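Local coordinates for capsid protein (Infectious hypodermal and hematopoietic necrosis virus, PDB 3N7X) that builds the icosahedral shell of a shrimp densovirus, sixty copies of one beta-barrel subunit assembling into the particle, and binds calcium ions, at residues I46-Q51 / T96-M101; Y148-K153 / G198-M203; W261-M266 / N321-M326. All coordinates share one frame; numbering follows the deposited sequence.

Contact 1: residues I46-Q51 / T96-M101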
loop_
_atom_site.group_PDB
_atom_site.type_symbol
_atom_site.label_atom_id
_atom_site.label_comp_id
_atom_site.label_asym_id
_atom_site.label_seq_id
_atom_site.Cartn_x
_atom_site.Cartn_y
_atom_site.Cartn_z
ATOM N N ILE A 46 57.310 -59.134 -33.206
ATOM C CA ILE A 46 56.295 -60.063 -32.730
ATOM C C ILE A 46 56.580 -60.408 -31.274
ATOM O O ILE A 46 57.711 -60.262 -30.806
ATOM C CB ILE A 46 56.296 -61.357 -33.544
ATOM C CG1 ILE A 46 57.698 -61.966 -33.528
ATOM C CG2 ILE A 46 55.819 -61.083 -34.955
ATOM C CD1 ILE A 46 57.768 -63.337 -34.154
ATOM N N HIS A 47 55.552 -60.871 -30.566
ATOM C CA HIS A 47 55.686 -61.224 -29.154
ATOM C C HIS A 47 55.388 -62.696 -28.913
ATOM O O HIS A 47 54.409 -63.232 -29.425
ATOM C CB HIS A 47 54.742 -60.361 -28.312
ATOM C CG HIS A 47 55.091 -58.904 -28.324
ATOM N ND1 HIS A 47 55.884 -58.319 -27.359
ATOM C CD2 HIS A 47 54.791 -57.923 -29.211
ATOM C CE1 HIS A 47 56.055 -57.040 -27.650
ATOM N NE2 HIS A 47 55.403 -56.774 -28.769
ATOM N N ILE A 48 56.245 -63.348 -28.136
ATOM C CA ILE A 48 56.067 -64.757 -27.823
ATOM C C ILE A 48 56.177 -64.952 -26.322
ATOM O O ILE A 48 57.140 -64.499 -25.700
ATOM C CB ILE A 48 57.150 -65.657 -28.482
ATOM C CG1 ILE A 48 57.118 -65.526 -30.003
ATOM C CG2 ILE A 48 56.908 -67.110 -28.113
ATOM C CD1 ILE A 48 57.840 -64.316 -30.529
ATOM N N THR A 49 55.189 -65.625 -25.743
ATOM C CA THR A 49 55.202 -65.900 -24.316
ATOM C C THR A 49 55.572 -67.360 -24.074
ATOM O O THR A 49 55.101 -68.254 -24.775
ATOM C CB THR A 49 53.832 -65.628 -23.676
ATOM O OG1 THR A 49 53.556 -64.224 -23.729
ATOM C CG2 THR A 49 53.820 -66.087 -22.217
ATOM N N PHE A 50 56.430 -67.587 -23.087
ATOM C CA PHE A 50 56.857 -68.932 -22.732
ATOM C C PHE A 50 56.274 -69.255 -21.369
ATOM O O PHE A 50 56.313 -68.417 -20.462
ATOM C CB PHE A 50 58.381 -69.000 -22.673
ATOM C CG PHE A 50 59.039 -68.864 -24.012
ATOM C CD1 PHE A 50 59.399 -69.995 -24.742
ATOM C CD2 PHE A 50 59.255 -67.605 -24.571
ATOM C CE1 PHE A 50 59.966 -69.878 -26.012
ATOM C CE2 PHE A 50 59.821 -67.475 -25.839
ATOM C CZ PHE A 50 60.176 -68.618 -26.562
ATOM N N GLN A 51 55.729 -70.460 -21.225
ATOM C CA GLN A 51 55.130 -70.881 -19.961
ATOM C C GLN A 51 55.403 -72.352 -19.718
ATOM O O GLN A 51 55.393 -73.146 -20.657
ATOM C CB GLN A 51 53.615 -70.662 -19.994
ATOM C CG GLN A 51 53.196 -69.242 -20.308
ATOM C CD GLN A 51 51.728 -69.128 -20.675
ATOM O OE1 GLN A 51 51.232 -69.863 -21.531
ATOM N NE2 GLN A 51 51.028 -68.193 -20.040
ATOM N N THR A 96 62.158 -75.717 -26.529
ATOM C CA THR A 96 60.702 -75.688 -26.601
ATOM C C THR A 96 60.293 -75.435 -28.049
ATOM O O THR A 96 61.043 -74.823 -28.806
ATOM C CB THR A 96 60.127 -74.547 -25.746
ATOM O OG1 THR A 96 60.679 -73.300 -26.191
ATOM C CG2 THR A 96 60.462 -74.751 -24.277
ATOM N N GLN A 97 59.106 -75.895 -28.434
ATOM C CA GLN A 97 58.641 -75.685 -29.801
ATOM C C GLN A 97 58.696 -74.210 -30.157
ATOM O O GLN A 97 59.107 -73.844 -31.259
ATOM C CB GLN A 97 57.205 -76.178 -29.983
ATOM C CG GLN A 97 57.072 -77.632 -30.394
ATOM C CD GLN A 97 57.877 -77.978 -31.640
ATOM O OE1 GLN A 97 58.953 -78.573 -31.548
ATOM N NE2 GLN A 97 57.361 -77.602 -32.809
ATOM N N ARG A 98 58.281 -73.363 -29.221
ATOM C CA ARG A 98 58.287 -71.936 -29.478
ATOM C C ARG A 98 59.689 -71.411 -29.749
ATOM O O ARG A 98 59.906 -70.710 -30.739
ATOM C CB ARG A 98 57.616 -71.179 -28.326
ATOM C CG ARG A 98 56.122 -71.485 -28.254
ATOM C CD ARG A 98 55.324 -70.565 -27.339
ATOM N NE ARG A 98 53.896 -70.811 -27.531
ATOM C CZ ARG A 98 52.926 -69.933 -27.286
ATOM N NH1 ARG A 98 53.208 -68.721 -26.822
ATOM N NH2 ARG A 98 51.665 -70.262 -27.534
ATOM N N TYR A 99 60.652 -71.753 -28.903
ATOM C CA TYR A 99 62.003 -71.277 -29.150
ATOM C C TYR A 99 62.484 -71.807 -30.499
ATOM O O TYR A 99 63.042 -71.069 -31.312
ATOM C CB TYR A 99 62.955 -71.725 -28.038
ATOM C CG TYR A 99 64.412 -71.425 -28.336
ATOM C CD1 TYR A 99 64.803 -70.190 -28.866
ATOM C CD2 TYR A 99 65.403 -72.382 -28.101
ATOM C CE1 TYR A 99 66.147 -69.917 -29.157
ATOM C CE2 TYR A 99 66.747 -72.119 -28.386
ATOM C CZ TYR A 99 67.112 -70.887 -28.914
ATOM O OH TYR A 99 68.438 -70.639 -29.201
ATOM N N LYS A 100 62.241 -73.089 -30.738
ATOM C CA LYS A 100 62.657 -73.733 -31.973
ATOM C C LYS A 100 62.172 -73.012 -33.231
ATOM O O LYS A 100 62.933 -72.826 -34.179
ATOM C CB LYS A 100 62.157 -75.176 -31.980
ATOM C CG LYS A 100 62.600 -75.999 -33.170
ATOM C CD LYS A 100 62.069 -77.416 -33.042
ATOM C CE LYS A 100 62.471 -78.292 -34.223
ATOM N NZ LYS A 100 61.924 -79.681 -34.088
ATOM N N MET A 101 60.912 -72.595 -33.231
ATOM C CA MET A 101 60.335 -71.925 -34.388
ATOM C C MET A 101 60.761 -70.482 -34.621
ATOM O O MET A 101 60.559 -69.960 -35.717
ATOM C CB MET A 101 58.814 -71.973 -34.304
ATOM C CG MET A 101 58.254 -73.374 -34.179
ATOM S SD MET A 101 58.510 -74.329 -35.670
ATOM C CE MET A 101 56.971 -74.090 -36.461
#
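Phe-50 points the edge of its ring at the first turn of helix 97-109, where strand 45-59 of the parvoviral capsid beta-barrel passes the start of that helix. Ring atom CE1 lies 3.5 Å from Thr-96 OG1 and close to Tyr-99 N, both near the ring plane. These two atoms are the partners of the capping bond: Thr-96 is the N-cap residue, and its OG1 accepts from Tyr-99 N at 3.1 Å. The hydroxyl is also hydrogen-bonded to Leu-83 O. Chi1 of Thr-96, 58°, sets OG1 between the backbone N and the carbonyl carbon, where it can take the N-H of Tyr-99.

Arg-98 runs past the ring in the opposite sense to Phe-50. Its CB approaches CE1 of Phe-50 obliquely at 3.5 Å, and the ring and guanidinium planes stand 73° apart. The chain is extended from CG to NE and carries CD past Ile-48, whose CG2 is 3.9 Å from Arg-98 CD. A second subunit takes much of the charged end: its Asp-44 forms a salt bridge with NH1, and its Pro-298 O accepts from NE. Within the chain, Arg-98 NH1 gives a weak, bent hydrogen bond to Thr-49 O, 2.8 Å long with 127° at the hydrogen.

Contact 2: residues Y148-K153 / G198-M203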
loop_
_atom_site.group_PDB
_atom_site.type_symbol
_atom_site.label_atom_id
_atom_site.label_comp_id
_atom_site.label_asym_id
_atom_site.label_seq_id
_atom_site.Cartn_x
_atom_site.Cartn_y
_atom_site.Cartn_z
ATOM N N TYR A 148 59.548 -75.690 7.323
ATOM C CA TYR A 148 59.508 -74.645 6.312
ATOM C C TYR A 148 60.823 -74.458 5.578
ATOM O O TYR A 148 61.883 -74.885 6.042
ATOM C CB TYR A 148 59.069 -73.315 6.941
ATOM C CG TYR A 148 59.985 -72.789 8.024
ATOM C CD1 TYR A 148 61.077 -71.977 7.718
ATOM C CD2 TYR A 148 59.757 -73.109 9.363
ATOM C CE1 TYR A 148 61.921 -71.491 8.724
ATOM C CE2 TYR A 148 60.590 -72.634 10.371
ATOM C CZ TYR A 148 61.667 -71.827 10.048
ATOM O OH TYR A 148 62.481 -71.370 11.057
ATOM N N LEU A 149 60.734 -73.812 4.420
ATOM C CA LEU A 149 61.882 -73.543 3.569
ATOM C C LEU A 149 62.397 -72.128 3.830
ATOM O O LEU A 149 61.610 -71.221 4.103
ATOM C CB LEU A 149 61.460 -73.668 2.104
ATOM C CG LEU A 149 62.501 -73.473 1.000
ATOM C CD1 LEU A 149 63.471 -74.646 0.990
ATOM C CD2 LEU A 149 61.798 -73.365 -0.347
ATOM N N GLU A 150 63.714 -71.945 3.756
ATOM C CA GLU A 150 64.314 -70.627 3.957
ATOM C C GLU A 150 64.770 -70.093 2.600
ATOM O O GLU A 150 65.370 -70.823 1.811
ATOM C CB GLU A 150 65.513 -70.709 4.909
ATOM C CG GLU A 150 65.191 -71.324 6.265
ATOM C CD GLU A 150 66.375 -71.314 7.231
ATOM O OE1 GLU A 150 67.531 -71.469 6.776
ATOM O OE2 GLU A 150 66.141 -71.173 8.452
ATOM N N ILE A 151 64.469 -68.826 2.328
ATOM C CA ILE A 151 64.840 -68.193 1.067
ATOM C C ILE A 151 65.678 -66.950 1.352
ATOM O O ILE A 151 65.267 -66.079 2.124
ATOM C CB ILE A 151 63.577 -67.812 0.268
ATOM C CG1 ILE A 151 62.746 -69.071 0.013
ATOM C CG2 ILE A 151 63.958 -67.144 -1.046
ATOM C CD1 ILE A 151 61.394 -68.807 -0.590
ATOM N N PHE A 152 66.846 -66.875 0.721
ATOM C CA PHE A 152 67.777 -65.767 0.928
ATOM C C PHE A 152 68.143 -64.998 -0.343
ATOM O O PHE A 152 68.017 -65.505 -1.458
ATOM C CB PHE A 152 69.085 -66.297 1.524
ATOM C CG PHE A 152 68.917 -67.088 2.792
ATOM C CD1 PHE A 152 68.828 -66.448 4.026
ATOM C CD2 PHE A 152 68.879 -68.479 2.757
ATOM C CE1 PHE A 152 68.707 -67.183 5.210
ATOM C CE2 PHE A 152 68.759 -69.223 3.932
ATOM C CZ PHE A 152 68.674 -68.574 5.161
ATOM N N LYS A 153 68.611 -63.768 -0.141
ATOM C CA LYS A 153 69.084 -62.883 -1.205
ATOM C C LYS A 153 70.255 -62.136 -0.574
ATOM O O LYS A 153 70.176 -61.712 0.584
ATOM C CB LYS A 153 68.020 -61.870 -1.633
ATOM C CG LYS A 153 66.842 -62.433 -2.418
ATOM C CD LYS A 153 65.863 -61.307 -2.761
ATOM C CE LYS A 153 64.611 -61.810 -3.466
ATOM N NZ LYS A 153 63.715 -60.690 -3.884
ATOM N N GLY A 198 71.340 -60.612 4.004
ATOM C CA GLY A 198 70.494 -59.472 4.318
ATOM C C GLY A 198 68.999 -59.684 4.179
ATOM O O GLY A 198 68.219 -59.166 4.976
ATOM N N PHE A 199 68.598 -60.435 3.160
ATOM C CA PHE A 199 67.191 -60.713 2.923
ATOM C C PHE A 199 66.860 -62.153 3.269
ATOM O O PHE A 199 67.595 -63.075 2.920
ATOM C CB PHE A 199 66.845 -60.477 1.458
ATOM C CG PHE A 199 65.460 -60.925 1.083
ATOM C CD1 PHE A 199 64.395 -60.030 1.092
ATOM C CD2 PHE A 199 65.220 -62.246 0.716
ATOM C CE1 PHE A 199 63.102 -60.445 0.735
ATOM C CE2 PHE A 199 63.936 -62.671 0.361
ATOM C CZ PHE A 199 62.876 -61.770 0.369
ATOM N N MET A 200 65.735 -62.351 3.935
ATOM C CA MET A 200 65.329 -63.691 4.297
ATOM C C MET A 200 63.829 -63.784 4.495
ATOM O O MET A 200 63.213 -62.891 5.073
ATOM C CB MET A 200 66.022 -64.134 5.588
ATOM C CG MET A 200 65.479 -65.450 6.119
ATOM S SD MET A 200 66.046 -65.904 7.772
ATOM C CE MET A 200 65.552 -67.632 7.838
ATOM N N GLU A 201 63.241 -64.865 4.001
ATOM C CA GLU A 201 61.819 -65.088 4.182
ATOM C C GLU A 201 61.579 -66.584 4.216
ATOM O O GLU A 201 62.423 -67.368 3.771
ATOM C CB GLU A 201 60.992 -64.422 3.077
ATOM C CG GLU A 201 60.968 -65.107 1.730
ATOM C CD GLU A 201 60.046 -64.378 0.750
ATOM O OE1 GLU A 201 58.848 -64.205 1.077
ATOM O OE2 GLU A 201 60.510 -63.974 -0.341
ATOM N N GLN A 202 60.439 -66.978 4.767
ATOM C CA GLN A 202 60.104 -68.386 4.882
ATOM C C GLN A 202 58.975 -68.767 3.946
ATOM O O GLN A 202 58.157 -67.929 3.570
ATOM C CB GLN A 202 59.673 -68.706 6.314
ATOM C CG GLN A 202 60.667 -68.304 7.377
ATOM C CD GLN A 202 60.147 -68.570 8.777
ATOM O OE1 GLN A 202 59.054 -69.120 8.952
ATOM N NE2 GLN A 202 60.930 -68.187 9.788
ATOM N N MET A 203 58.939 -70.038 3.566
ATOM C CA MET A 203 57.871 -70.534 2.722
ATOM C C MET A 203 57.335 -71.801 3.359
ATOM O O MET A 203 58.102 -72.698 3.709
ATOM C CB MET A 203 58.357 -70.856 1.316
ATOM C CG MET A 203 57.243 -71.416 0.441
ATOM S SD MET A 203 57.781 -71.892 -1.211
ATOM C CE MET A 203 56.203 -72.398 -1.985
#
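Tyr-148 lays one ring face against the side-chain amide of Gln-202. The two planes are only 10° apart, so this is a stack, with Tyr-148 CE1 3.4 Å from Gln-202 CD and Gln-202 OE1 over the ring centre. The amide is also held at its polar atoms. OE1 bonds to Arg-204 NH1, and NE2 bonds to Ser-122 OG of a third subunit.

Beyond Tyr-148, strands 149-153 and 199-203 pair antiparallel at one edge of a beta-sheet, 199-203 being an outermost strand within this chain. Three hydrogen-bonded pairs, Leu-149 with Met-203, Ile-151 with Glu-201 and Lys-153 with Phe-199, alternate with two non-hydrogen-bonded pairs. Leu-149 N to Met-203 O and Ile-151 N to Glu-201 O are both 2.9 Å. The last pair is longer, with Lys-153 N 3.3 Å from Phe-199 O.

At the Lys-153 end of the strand pair, Lys-153 and Phe-199 lie side by side and point the same way. The extended lysine runs over one ring face. Its CD makes a CH-pi contact, 3.9 Å from the ring centroid, and NZ a cation-pi contact at 4.7 Å.

On the sheet face of Glu-150, Phe-152 and Gln-202, extended Met-200 runs alongside Phe-152, with CG 3.8 Å from ring atom CE1. The sulfur makes an oblique Met-aromatic contact. Met-200 CE goes on to Glu-150 OE2, 3.6 Å away. That buried carboxylate has a salt bridge to Arg-267 and a hydrogen bond to Tyr-55 OH of the third subunit. The nearby arginine would be expected to favour its charged form. The polar groups on this face thus tie the strand pair to a neighbouring subunit.

Contact 3: residues W261-M266 / N321-M326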
loop_
_atom_site.group_PDB
_atom_site.type_symbol
_atom_site.label_atom_id
_atom_site.label_comp_id
_atom_site.label_asym_id
_atom_site.label_seq_id
_atom_site.Cartn_x
_atom_site.Cartn_y
_atom_site.Cartn_z
ATOM N N TRP A 261 69.517 -56.492 -9.192
ATOM C CA TRP A 261 68.552 -57.571 -9.125
ATOM C C TRP A 261 69.241 -58.775 -8.496
ATOM O O TRP A 261 70.369 -59.120 -8.859
ATOM C CB TRP A 261 68.065 -57.913 -10.530
ATOM C CG TRP A 261 67.127 -59.055 -10.555
ATOM C CD1 TRP A 261 65.769 -59.009 -10.412
ATOM C CD2 TRP A 261 67.477 -60.437 -10.664
ATOM N NE1 TRP A 261 65.250 -60.284 -10.424
ATOM C CE2 TRP A 261 66.277 -61.180 -10.576
ATOM C CE3 TRP A 261 68.690 -61.122 -10.824
ATOM C CZ2 TRP A 261 66.256 -62.578 -10.644
ATOM C CZ3 TRP A 261 68.670 -62.513 -10.889
ATOM C CH2 TRP A 261 67.458 -63.225 -10.801
ATOM N N GLN A 262 68.554 -59.417 -7.558
ATOM C CA GLN A 262 69.103 -60.568 -6.849
ATOM C C GLN A 262 68.409 -61.886 -7.165
ATOM O O GLN A 262 67.178 -61.940 -7.250
ATOM C CB GLN A 262 69.009 -60.328 -5.339
ATOM C CG GLN A 262 69.713 -59.077 -4.878
ATOM C CD GLN A 262 71.201 -59.164 -5.085
ATOM O OE1 GLN A 262 71.862 -58.158 -5.329
ATOM N NE2 GLN A 262 71.744 -60.371 -4.983
ATOM N N GLN A 263 69.196 -62.945 -7.346
ATOM C CA GLN A 263 68.624 -64.265 -7.585
ATOM C C GLN A 263 68.420 -64.823 -6.182
ATOM O O GLN A 263 68.931 -64.260 -5.212
ATOM C CB GLN A 263 69.569 -65.170 -8.399
ATOM C CG GLN A 263 70.966 -65.367 -7.823
ATOM C CD GLN A 263 71.981 -64.378 -8.380
ATOM O OE1 GLN A 263 71.910 -63.177 -8.120
ATOM N NE2 GLN A 263 72.932 -64.886 -9.156
ATOM N N ILE A 264 67.680 -65.914 -6.053
ATOM C CA ILE A 264 67.434 -66.452 -4.724
ATOM C C ILE A 264 68.219 -67.707 -4.377
ATOM O O ILE A 264 68.656 -68.449 -5.253
ATOM C CB ILE A 264 65.934 -66.726 -4.520
ATOM C CG1 ILE A 264 65.440 -67.724 -5.562
ATOM C CG2 ILE A 264 65.153 -65.430 -4.639
ATOM C CD1 ILE A 264 63.976 -68.050 -5.420
ATOM N N PHE A 265 68.394 -67.917 -3.076
ATOM C CA PHE A 265 69.106 -69.067 -2.540
ATOM C C PHE A 265 68.185 -69.699 -1.506
ATOM O O PHE A 265 67.474 -68.988 -0.797
ATOM C CB PHE A 265 70.412 -68.607 -1.902
ATOM C CG PHE A 265 71.381 -68.025 -2.889
ATOM C CD1 PHE A 265 72.174 -68.853 -3.676
ATOM C CD2 PHE A 265 71.473 -66.647 -3.064
ATOM C CE1 PHE A 265 73.045 -68.318 -4.629
ATOM C CE2 PHE A 265 72.337 -66.103 -4.011
ATOM C CZ PHE A 265 73.125 -66.942 -4.794
ATOM N N MET A 266 68.187 -71.027 -1.417
ATOM C CA MET A 266 67.292 -71.703 -0.482
ATOM C C MET A 266 67.875 -72.923 0.194
ATOM O O MET A 266 68.942 -73.408 -0.172
ATOM C CB MET A 266 66.025 -72.155 -1.207
ATOM C CG MET A 266 65.341 -71.086 -2.012
ATOM S SD MET A 266 64.729 -71.774 -3.560
ATOM C CE MET A 266 66.293 -72.023 -4.409
ATOM N N ASN A 321 78.375 -73.823 -14.137
ATOM C CA ASN A 321 78.885 -74.127 -12.797
ATOM C C ASN A 321 79.299 -72.894 -12.010
ATOM O O ASN A 321 80.027 -72.995 -11.016
ATOM C CB ASN A 321 80.078 -75.083 -12.874
ATOM C CG ASN A 321 81.242 -74.511 -13.673
ATOM O OD1 ASN A 321 81.284 -73.315 -13.972
ATOM N ND2 ASN A 321 82.200 -75.367 -14.013
ATOM N N LYS A 322 78.839 -71.733 -12.462
ATOM C CA LYS A 322 79.158 -70.480 -11.792
ATOM C C LYS A 322 77.897 -69.705 -11.435
ATOM O O LYS A 322 76.839 -69.885 -12.042
ATOM C CB LYS A 322 80.044 -69.602 -12.678
ATOM C CG LYS A 322 81.408 -70.174 -12.959
ATOM C CD LYS A 322 82.248 -70.266 -11.707
ATOM C CE LYS A 322 83.567 -70.953 -12.021
ATOM N NZ LYS A 322 84.425 -71.110 -10.816
ATOM N N CYS A 323 78.033 -68.834 -10.446
ATOM C CA CYS A 323 76.933 -68.008 -9.986
ATOM C C CYS A 323 77.450 -66.586 -9.796
ATOM O O CYS A 323 78.327 -66.345 -8.963
ATOM C CB CYS A 323 76.402 -68.563 -8.666
ATOM S SG CYS A 323 75.272 -67.478 -7.781
ATOM N N TYR A 324 76.921 -65.651 -10.578
ATOM C CA TYR A 324 77.341 -64.256 -10.480
ATOM C C TYR A 324 76.267 -63.407 -9.818
ATOM O O TYR A 324 75.127 -63.358 -10.282
ATOM C CB TYR A 324 77.645 -63.701 -11.871
ATOM C CG TYR A 324 78.839 -64.351 -12.520
ATOM C CD1 TYR A 324 80.130 -63.870 -12.289
ATOM C CD2 TYR A 324 78.685 -65.468 -13.342
ATOM C CE1 TYR A 324 81.241 -64.489 -12.860
ATOM C CE2 TYR A 324 79.786 -66.095 -13.918
ATOM C CZ TYR A 324 81.062 -65.602 -13.672
ATOM O OH TYR A 324 82.152 -66.239 -14.218
ATOM N N ILE A 325 76.636 -62.733 -8.735
ATOM C CA ILE A 325 75.692 -61.892 -8.018
ATOM C C ILE A 325 75.953 -60.418 -8.301
ATOM O O ILE A 325 77.080 -59.941 -8.180
ATOM C CB ILE A 325 75.787 -62.142 -6.513
ATOM C CG1 ILE A 325 75.550 -63.625 -6.238
ATOM C CG2 ILE A 325 74.767 -61.291 -5.776
ATOM C CD1 ILE A 325 75.772 -64.020 -4.806
ATOM N N MET A 326 74.900 -59.702 -8.679
ATOM C CA MET A 326 75.002 -58.282 -8.991
ATOM C C MET A 326 74.915 -57.380 -7.756
ATOM O O MET A 326 74.095 -57.604 -6.868
ATOM C CB MET A 326 73.893 -57.892 -9.963
ATOM C CG MET A 326 73.969 -56.455 -10.440
ATOM S SD MET A 326 72.445 -55.925 -11.249
ATOM C CE MET A 326 72.577 -56.747 -12.831
HETATM O O HOH W 1 72.436 -60.821 -9.245
#
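Trp-261 O, Gln-263 OE1 and Met-326 N all bond to one water molecule. The water donates to both oxygens, at 2.7 Å from Trp-261 O and from Gln-263 OE1. It accepts from Met-326 N at 2.8 Å. The other end of the same amide bonds directly: Gln-263 NE2 donates to Tyr-324 O at 2.9 Å, nearly straight at the hydrogen (171°). The carbonyl oxygen lies in the amide plane of Gln-263, while NE2 sits well above the carbonyl plane of Tyr-324. Both ends of the buried amide are therefore held, which fixes its rotation. The chain bends at chi2 on its way to the amide.

These bonds lie where the loop leading into strand 264-268 meets strand 322-324 and the loop after it. The two strands belong to one antiparallel sheet of the capsid protein but are not neighbours in it. Strand 264-268 lies inside it, between 149-153 and 70-74, and strand 322-324 is an outermost strand within the chain. No backbone pairing links the two segments.

Phe-265 and Ile-325 meet tip to tip, CZ to CD1 at 3.9 Å. Cys-323 SG comes at the edge of the same ring, in its plane, 3.7 Å from Phe-265 CZ, a sulfur-aromatic contact. Leu-71 and Cys-73 of strand 70-74 also touch this ring. Farther along, Met-326 SD accepts a weak hydrogen bond from Trp-261 N at 3.6 Å.

Overall arrangement
Contacts 2 and 3 belong to the same antiparallel sheet, through neighbouring strands 149-153 and 264-268, and their centres are 14 Å apart. Phe-152 N lies 2.7 Å from Phe-265 O, a probable hydrogen bond. Contact 1 is separate, its centre 32 Å from that of contact 2 and 25 Å from that of contact 3. Contact 1 meets a second subunit, contact 2 a third, and contacts 2 and 3 share a fourth. Contact 2 lies closest to the calcium-binding residues: the Glu-150 side chain is about 8 Å from that of Glu-191, which holds no ion in this chain, and about 11 Å from a bound calcium ion. In contact 3, the Tyr-324 side chain is about 4 Å from a magnesium ion.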